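Local coordinates for glycosyl hydrolase family 62 protein (Coprinopsis cinerea, PDB 5B6T) that probably hydrolyses terminal alpha-L-arabinofuranosyl side groups of arabinoxylan, acting as a family 62 glycoside hydrolase, at residues G102-S107 with T123-M128; A130-N135 with H163-Q168. All blocks are in the same frame, centred on the assembly; numbering follows the deposited sequence.

Interaction 1 (G102-S107 with T123-M128)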
ATOM      1  N   GLY A 102      -5.494   4.178 -14.391  1.00 10.39           N
ATOM      2  CA  GLY A 102      -6.524   3.580 -15.263  1.00 10.76           C
ATOM      3  C   GLY A 102      -6.108   2.189 -15.759  1.00 11.07           C
ATOM      4  O   GLY A 102      -6.958   1.306 -16.043  1.00 13.27           O
ATOM      5  N   ASN A 103      -4.793   1.996 -15.835  1.00  9.88           N
ATOM      6  CA  ASN A 103      -4.148   0.704 -16.064  1.00  9.75           C
ATOM      7  C   ASN A 103      -3.238   0.437 -14.845  1.00  9.48           C
ATOM      8  O   ASN A 103      -3.217   1.237 -13.891  1.00 10.42           O
ATOM      9  CB  ASN A 103      -3.374   0.791 -17.394  1.00  9.30           C
ATOM     10  CG  ASN A 103      -3.070  -0.563 -18.021  1.00  9.70           C
ATOM     11  OD1 ASN A 103      -2.854  -1.597 -17.365  1.00 10.41           O
ATOM     12  ND2 ASN A 103      -2.960  -0.540 -19.334  1.00 10.06           N
ATOM     13  N   ALA A 104      -2.536  -0.673 -14.851  1.00  8.58           N
ATOM     14  CA  ALA A 104      -1.465  -0.948 -13.898  1.00  8.50           C
ATOM     15  C   ALA A 104      -0.193  -0.347 -14.460  1.00  8.30           C
ATOM     16  O   ALA A 104       0.255  -0.742 -15.530  1.00  8.72           O
ATOM     17  CB  ALA A 104      -1.312  -2.455 -13.715  1.00  8.57           C
ATOM     18  N   ALA A 105       0.370   0.631 -13.756  1.00  7.99           N
ATOM     19  CA  ALA A 105       1.455   1.460 -14.285  1.00  8.02           C
ATOM     20  C   ALA A 105       2.706   1.471 -13.439  1.00  8.00           C
ATOM     21  O   ALA A 105       2.709   1.053 -12.255  1.00  8.22           O
ATOM     22  CB  ALA A 105       0.964   2.876 -14.489  1.00  8.08           C
ATOM     23  N   TYR A 106       3.799   1.950 -14.043  1.00  7.97           N
ATOM     24  CA  TYR A 106       5.026   2.123 -13.298  1.00  7.86           C
ATOM     25  C   TYR A 106       5.920   3.197 -13.889  1.00  7.96           C
ATOM     26  O   TYR A 106       5.843   3.489 -15.101  1.00  7.63           O
ATOM     27  CB  TYR A 106       5.818   0.810 -13.227  1.00  7.94           C
ATOM     28  CG  TYR A 106       6.318   0.344 -14.585  1.00  8.44           C
ATOM     29  CD1 TYR A 106       5.493  -0.427 -15.411  1.00  8.77           C
ATOM     30  CD2 TYR A 106       7.578   0.701 -15.045  1.00  8.74           C
ATOM     31  CE1 TYR A 106       5.914  -0.837 -16.658  1.00  9.40           C
ATOM     32  CE2 TYR A 106       8.033   0.276 -16.292  1.00  9.51           C
ATOM     33  CZ  TYR A 106       7.185  -0.461 -17.088  1.00  9.72           C
ATOM     34  OH  TYR A 106       7.605  -0.888 -18.336  1.00 12.01           O
ATOM     35  N   SER A 107       6.742   3.776 -13.013  1.00  7.41           N
ATOM     36  CA  SER A 107       7.864   4.642 -13.381  1.00  7.58           C
ATOM     37  C   SER A 107       9.151   4.031 -12.846  1.00  7.50           C
ATOM     38  O   SER A 107       9.132   3.229 -11.908  1.00  7.46           O
ATOM     39  CB  SER A 107       7.680   6.051 -12.799  1.00  8.00           C
ATOM     40  OG  SER A 107       6.534   6.659 -13.334  1.00  8.14           O
ATOM     41  N   THR A 123       2.909   0.929 -18.802  1.00  9.02           N
ATOM     42  CA  THR A 123       1.950  -0.004 -18.225  1.00  9.77           C
ATOM     43  C   THR A 123       2.415  -1.469 -18.303  1.00  9.40           C
ATOM     44  O   THR A 123       3.201  -1.832 -19.186  1.00 10.02           O
ATOM     45  CB  THR A 123       0.564   0.136 -18.842  1.00 10.26           C
ATOM     46  OG1 THR A 123       0.640  -0.127 -20.243  1.00 12.04           O
ATOM     47  CG2 THR A 123       0.006   1.530 -18.613  1.00 10.49           C
ATOM     48  N   PHE A 124       1.943  -2.275 -17.344  1.00  8.83           N
ATOM     49  CA  PHE A 124       2.278  -3.688 -17.253  1.00  9.06           C
ATOM     50  C   PHE A 124       1.404  -4.544 -18.183  1.00  9.38           C
ATOM     51  O   PHE A 124       1.706  -5.723 -18.437  1.00  9.89           O
ATOM     52  CB  PHE A 124       2.057  -4.164 -15.804  1.00  8.86           C
ATOM     53  CG  PHE A 124       3.074  -3.688 -14.810  1.00  8.62           C
ATOM     54  CD1 PHE A 124       4.397  -4.093 -14.892  1.00  8.77           C
ATOM     55  CD2 PHE A 124       2.703  -2.843 -13.751  1.00  8.35           C
ATOM     56  CE1 PHE A 124       5.322  -3.700 -13.962  1.00  8.71           C
ATOM     57  CE2 PHE A 124       3.644  -2.450 -12.797  1.00  8.34           C
ATOM     58  CZ  PHE A 124       4.955  -2.877 -12.915  1.00  8.62           C
ATOM     59  N   TYR A 125       0.266  -3.999 -18.616  1.00  9.43           N
ATOM     60  CA  TYR A 125      -0.629  -4.680 -19.538  1.00  9.48           C
ATOM     61  C   TYR A 125      -1.025  -3.705 -20.641  1.00 10.35           C
ATOM     62  O   TYR A 125      -1.005  -2.511 -20.448  1.00  9.44           O
ATOM     63  CB  TYR A 125      -1.925  -5.090 -18.841  1.00  9.23           C
ATOM     64  CG  TYR A 125      -1.807  -5.934 -17.568  1.00  8.52           C
ATOM     65  CD1 TYR A 125      -1.742  -7.318 -17.630  1.00  8.85           C
ATOM     66  CD2 TYR A 125      -1.876  -5.338 -16.318  1.00  8.84           C
ATOM     67  CE1 TYR A 125      -1.691  -8.065 -16.473  1.00  8.25           C
ATOM     68  CE2 TYR A 125      -1.844  -6.069 -15.164  1.00  8.54           C
ATOM     69  CZ  TYR A 125      -1.766  -7.421 -15.228  1.00  8.46           C
ATOM     70  OH  TYR A 125      -1.765  -8.152 -14.057  1.00  8.31           O
ATOM     71  N   SER A 126      -1.498  -4.231 -21.758  1.00 11.92           N
ATOM     72  CA  SER A 126      -1.974  -3.363 -22.837  1.00 14.15           C
ATOM     73  C   SER A 126      -3.346  -2.700 -22.539  1.00 14.05           C
ATOM     74  O   SER A 126      -3.695  -1.667 -23.113  1.00 16.27           O
ATOM     75  CB  SER A 126      -1.964  -4.152 -24.163  1.00 17.14           C
ATOM     76  OG  SER A 126      -3.003  -5.121 -24.140  1.00 20.12           O
ATOM     77  N   GLY A 127      -4.091  -3.251 -21.590  1.00 12.68           N
ATOM     78  CA  GLY A 127      -5.378  -2.727 -21.172  1.00 12.60           C
ATOM     79  C   GLY A 127      -5.843  -3.577 -20.010  1.00 11.75           C
ATOM     80  O   GLY A 127      -5.125  -4.463 -19.588  1.00 11.89           O
ATOM     81  N   MET A 128      -7.040  -3.333 -19.516  1.00 10.58           N
ATOM     82  CA  MET A 128      -7.573  -4.126 -18.429  1.00 10.06           C
ATOM     83  C   MET A 128      -7.744  -5.571 -18.882  1.00  9.44           C
ATOM     84  O   MET A 128      -8.428  -5.823 -19.865  1.00  9.39           O
ATOM     85  CB  MET A 128      -8.900  -3.577 -17.951  1.00 10.33           C
ATOM     86  CG  MET A 128      -9.377  -4.201 -16.651  1.00 10.59           C
ATOM     87  SD  MET A 128     -10.937  -3.560 -16.026  1.00 11.70           S
ATOM     88  CE  MET A 128     -10.501  -1.835 -15.729  1.00 11.15           C
TER
HETATM   89  O   HOH W   1       6.114  -2.216 -19.855  1.00 28.98           O
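Y106 lays CD1 over the centre of one face of the F124 ring, and this is the tight end of the contact. CD1 of Y106 lies 3.5 Å from CZ of F124, and the ring planes meet obliquely at 36°. Y106 CG stands between its own backbone N and carbonyl carbon (chi1 65°), which puts CG 3.9 Å from F124 CZ. P175 and F178 also pack on F124. At the edge of the Y106 ring a water bridges Y106 OH and T123 O. Beside this apolar patch A105 and T123 form an antiparallel non-hydrogen-bonded pair. It joins the short edge strand 122-123 to its propeller blade. F124 N donates an almost straight bond of 2.9 Å to A104 O. A104 CB then meets the edge of the Y125 ring, 3.9 Å from CD2.

The other end is polar and more exposed. N103 ND2 donates to Y125 O over 3.0 Å, from above the carbonyl plane. T123 OG1 reaches the same Y125 O from the opposite face, at 2.9 Å. N103 OD1 accepts A104 N at 2.7 Å on a lone pair, so the amide is held at both ends. It lies nearly coplanar with the Y125 ring, 9° apart. An alanine in place of N103 would probably leave Y125 O with one donor fewer and take the OD1 acceptor from A104 N. Gripped from opposite faces by N103 ND2 and T123 OG1, Y125 O would probably limit the loop's freedom on its more exposed side.

Interaction 2 (A130-N135 with H163-Q168)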
ATOM      1  N   ALA A 130      -8.969  -9.364 -19.443  1.00  8.22           N
ATOM      2  CA  ALA A 130     -10.335  -9.876 -19.589  1.00  8.92           C
ATOM      3  C   ALA A 130     -10.916 -10.352 -18.279  1.00  8.82           C
ATOM      4  O   ALA A 130     -12.065 -10.057 -17.979  1.00  9.40           O
ATOM      5  CB  ALA A 130     -10.388 -11.016 -20.588  1.00  9.31           C
ATOM      6  N   ILE A 131     -10.148 -11.085 -17.476  1.00  8.68           N
ATOM      7  CA  ILE A 131     -10.728 -11.608 -16.232  1.00  8.45           C
ATOM      8  C   ILE A 131     -11.167 -10.479 -15.288  1.00  8.58           C
ATOM      9  O   ILE A 131     -12.122 -10.614 -14.488  1.00  8.86           O
ATOM     10  CB  ILE A 131      -9.757 -12.601 -15.548  1.00  8.86           C
ATOM     11  CG1 ILE A 131     -10.478 -13.414 -14.486  1.00  9.10           C
ATOM     12  CG2 ILE A 131      -8.543 -11.870 -15.001  1.00  8.68           C
ATOM     13  CD1 ILE A 131      -9.691 -14.608 -13.996  1.00  9.74           C
ATOM     14  N   ILE A 132     -10.441  -9.364 -15.338  1.00  7.75           N
ATOM     15  CA  ILE A 132     -10.778  -8.226 -14.495  1.00  8.04           C
ATOM     16  C   ILE A 132     -12.001  -7.491 -15.058  1.00  7.92           C
ATOM     17  O   ILE A 132     -12.941  -7.189 -14.334  1.00  8.06           O
ATOM     18  CB  ILE A 132      -9.553  -7.283 -14.273  1.00  7.92           C
ATOM     19  CG1 ILE A 132      -8.416  -8.098 -13.652  1.00  8.06           C
ATOM     20  CG2 ILE A 132      -9.938  -6.119 -13.368  1.00  8.43           C
ATOM     21  CD1 ILE A 132      -7.169  -7.306 -13.303  1.00  8.15           C
ATOM     22  N   ARG A 133     -12.020  -7.240 -16.368  1.00  8.54           N
ATOM     23  CA  ARG A 133     -13.191  -6.662 -16.992  1.00  9.38           C
ATOM     24  C   ARG A 133     -14.437  -7.501 -16.707  1.00  9.01           C
ATOM     25  O   ARG A 133     -15.554  -6.977 -16.521  1.00  9.05           O
ATOM     26  CB  ARG A 133     -13.034  -6.614 -18.505  1.00 10.42           C
ATOM     27  CG  ARG A 133     -11.913  -5.720 -19.006  1.00 11.48           C
ATOM     28  CD  ARG A 133     -12.033  -5.353 -20.497  1.00 12.97           C
ATOM     29  NE  ARG A 133     -12.383  -6.454 -21.364  1.00 15.02           N
ATOM     30  CZ  ARG A 133     -11.532  -7.277 -21.973  1.00 15.83           C
ATOM     31  NH1 ARG A 133     -10.204  -7.177 -21.822  1.00 17.10           N
ATOM     32  NH2 ARG A 133     -12.029  -8.239 -22.734  1.00 17.04           N
ATOM     33  N   ASN A 134     -14.255  -8.820 -16.708  1.00  9.25           N
ATOM     34  CA  ASN A 134     -15.414  -9.673 -16.562  1.00 10.19           C
ATOM     35  C   ASN A 134     -16.008  -9.684 -15.156  1.00  9.76           C
ATOM     36  O   ASN A 134     -17.232  -9.877 -15.002  1.00  9.99           O
ATOM     37  CB  ASN A 134     -15.094 -11.071 -17.026  1.00 11.58           C
ATOM     38  CG  ASN A 134     -14.997 -11.161 -18.536  1.00 13.23           C
ATOM     39  OD1 ASN A 134     -15.449 -10.257 -19.280  1.00 16.69           O
ATOM     40  ND2 ASN A 134     -14.395 -12.242 -19.007  1.00 15.22           N
ATOM     41  N   ASN A 135     -15.172  -9.436 -14.140  1.00  8.90           N
ATOM     42  CA  ASN A 135     -15.529  -9.597 -12.736  1.00  9.00           C
ATOM     43  C   ASN A 135     -15.573  -8.311 -11.910  1.00  8.26           C
ATOM     44  O   ASN A 135     -15.971  -8.348 -10.755  1.00  9.18           O
ATOM     45  CB  ASN A 135     -14.548 -10.583 -12.088  1.00  9.28           C
ATOM     46  CG  ASN A 135     -14.784 -11.991 -12.542  1.00  9.72           C
ATOM     47  OD1 ASN A 135     -15.829 -12.575 -12.200  1.00 11.83           O
ATOM     48  ND2 ASN A 135     -13.891 -12.534 -13.341  1.00 10.07           N
ATOM     49  N   HIS A 163     -12.474  -9.217  -5.431  1.00  7.83           N
ATOM     50  CA  HIS A 163     -11.489 -10.095  -6.053  1.00  8.19           C
ATOM     51  C   HIS A 163     -10.115  -9.520  -5.877  1.00  7.84           C
ATOM     52  O   HIS A 163      -9.926  -8.321  -6.019  1.00  8.47           O
ATOM     53  CB  HIS A 163     -11.756 -10.276  -7.547  1.00  8.48           C
ATOM     54  CG  HIS A 163     -13.162 -10.681  -7.840  1.00  8.92           C
ATOM     55  ND1 HIS A 163     -14.105  -9.793  -8.308  1.00  8.83           N
ATOM     56  CD2 HIS A 163     -13.795 -11.867  -7.701  1.00  9.63           C
ATOM     57  CE1 HIS A 163     -15.278 -10.402  -8.385  1.00  9.41           C
ATOM     58  NE2 HIS A 163     -15.106 -11.672  -8.051  1.00  9.49           N
ATOM     59  N   LEU A 164      -9.168 -10.389  -5.554  1.00  7.39           N
ATOM     60  CA  LEU A 164      -7.745 -10.087  -5.588  1.00  7.23           C
ATOM     61  C   LEU A 164      -7.152 -10.872  -6.742  1.00  7.23           C
ATOM     62  O   LEU A 164      -7.262 -12.097  -6.789  1.00  7.83           O
ATOM     63  CB  LEU A 164      -7.076 -10.526  -4.284  1.00  7.38           C
ATOM     64  CG  LEU A 164      -5.549 -10.361  -4.208  1.00  7.44           C
ATOM     65  CD1 LEU A 164      -5.122  -8.894  -4.212  1.00  7.76           C
ATOM     66  CD2 LEU A 164      -5.024 -11.044  -2.959  1.00  7.84           C
ATOM     67  N   TYR A 165      -6.529 -10.173  -7.673  1.00  6.94           N
ATOM     68  CA  TYR A 165      -5.936 -10.781  -8.862  1.00  6.84           C
ATOM     69  C   TYR A 165      -4.421 -10.864  -8.752  1.00  7.05           C
ATOM     70  O   TYR A 165      -3.778 -10.024  -8.080  1.00  6.89           O
ATOM     71  CB  TYR A 165      -6.260  -9.964 -10.109  1.00  6.79           C
ATOM     72  CG  TYR A 165      -7.737  -9.765 -10.330  1.00  6.81           C
ATOM     73  CD1 TYR A 165      -8.482 -10.718 -10.975  1.00  6.90           C
ATOM     74  CD2 TYR A 165      -8.379  -8.606  -9.912  1.00  6.95           C
ATOM     75  CE1 TYR A 165      -9.843 -10.553 -11.147  1.00  6.86           C
ATOM     76  CE2 TYR A 165      -9.755  -8.430 -10.074  1.00  6.98           C
ATOM     77  CZ  TYR A 165     -10.478  -9.411 -10.702  1.00  7.21           C
ATOM     78  OH  TYR A 165     -11.828  -9.245 -10.921  1.00  8.03           O
ATOM     79  N   ARG A 166      -3.858 -11.844  -9.460  1.00  7.25           N
ATOM     80  CA  ARG A 166      -2.410 -12.038  -9.481  1.00  7.61           C
ATOM     81  C   ARG A 166      -1.921 -12.509 -10.866  1.00  7.69           C
ATOM     82  O   ARG A 166      -2.408 -13.531 -11.367  1.00  7.88           O
ATOM     83  CB  ARG A 166      -2.010 -13.059  -8.433  1.00  7.84           C
ATOM     84  CG  ARG A 166      -0.507 -13.238  -8.253  1.00  7.92           C
ATOM     85  CD  ARG A 166      -0.094 -14.429  -7.411  1.00  8.03           C
ATOM     86  NE  ARG A 166      -0.579 -15.696  -7.976  1.00  8.11           N
ATOM     87  CZ  ARG A 166      -0.003 -16.342  -8.982  1.00  8.75           C
ATOM     88  NH1 ARG A 166       1.089 -15.880  -9.546  1.00  9.21           N
ATOM     89  NH2 ARG A 166      -0.538 -17.464  -9.425  1.00  9.62           N
ATOM     90  N   SER A 167      -1.007 -11.739 -11.468  1.00  7.43           N
ATOM     91  CA  SER A 167      -0.270 -12.143 -12.678  1.00  8.21           C
ATOM     92  C   SER A 167       1.150 -12.435 -12.291  1.00  8.35           C
ATOM     93  O   SER A 167       1.645 -12.007 -11.230  1.00  8.31           O
ATOM     94  CB  SER A 167      -0.263 -11.039 -13.739  1.00  8.09           C
ATOM     95  OG  SER A 167      -1.557 -10.833 -14.286  1.00  8.28           O
ATOM     96  N   GLN A 168       1.842 -13.161 -13.164  1.00  8.39           N
ATOM     97  CA  GLN A 168       3.266 -13.367 -12.951  1.00  8.91           C
ATOM     98  C   GLN A 168       4.063 -13.262 -14.224  1.00  9.22           C
ATOM     99  O   GLN A 168       3.513 -13.396 -15.323  1.00  9.19           O
ATOM    100  CB  GLN A 168       3.498 -14.714 -12.265  1.00  9.64           C
ATOM    101  CG  GLN A 168       2.891 -15.890 -13.027  1.00 10.34           C
ATOM    102  CD  GLN A 168       3.192 -17.194 -12.336  1.00 11.23           C
ATOM    103  OE1 GLN A 168       2.817 -17.405 -11.163  1.00 11.49           O
ATOM    104  NE2 GLN A 168       3.888 -18.088 -13.048  1.00 13.00           N
TER
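H163 and N135 meet at one end of a contact between a blade strand and the short helix 130-135. The fold is the five-bladed beta-propeller of family 62, and strand 163-170 lies between strands 152-158 and 182-186 in a four-stranded blade. The helix segment runs almost antiparallel to the strand segment, at 171°, with axes 10.3 Å apart at closest approach. No hydrogen bond links the two segments.

At the start of the strand, N135 CB sits over one face of the H163 ring, offset toward the rim, 4.0 Å from the ring centroid. H163 CE1 comes within 3.2 Å of N135 O. H163 ND1 is bonded to D159 OD2, and N161 ND2 reaches N135 O. L164 faces the other way, onto L210 and H212 of strand 207-215.

Y165 makes up most of the strand's share. I132 CG1 lies 3.5 Å from the centroid of its ring and only 2° off the ring normal, a CH-pi contact. I132 CG1 is anti to its carbonyl carbon (chi1 -58°), and this places it over the ring centre. I131 CG2 adds a looser touch, 4.2 Å from Y165 CD1. At the ring edge, N135 CB is 3.2 Å from Y165 OH. That hydroxyl shares D159 OD2 with H163, which ties both aromatic side chains to one carboxylate. On the helix side, N135 ND2 bonds back to I131 O over 2.9 Å, on a lone pair, which fixes where the N135 amide lies.

Beyond Y165 the strand leaves the helix. R166 packs on V182 and F156, and its NH1 bonds H154 ND1. S167 OG bonds to N179 O. Q168 OE1 accepts from R166 NH1 as well, at 2.8 Å, with the donor in the carbonyl plane.

Interaction 1 closes before interaction 2 opens, and their centres lie 13 Å apart on the same side of the chain's centre. They belong to neighbouring blades of the propeller. Interaction 1 seats the loop after strand 122-123 on the edge of the sheet that begins with strand 82-89. The chain then enters helix 130-135, which interaction 2 packs against the next sheet, the one that begins with strand 142-148 and ends with strand 182-186. Two bonds bridge them: Y125 OH to S167 OG at 2.7 Å and M128 O to R133 NH1 at 3.0 Å, both probable hydrogen bonds. Together the contacts describe how the connection between two blades is anchored at both ends.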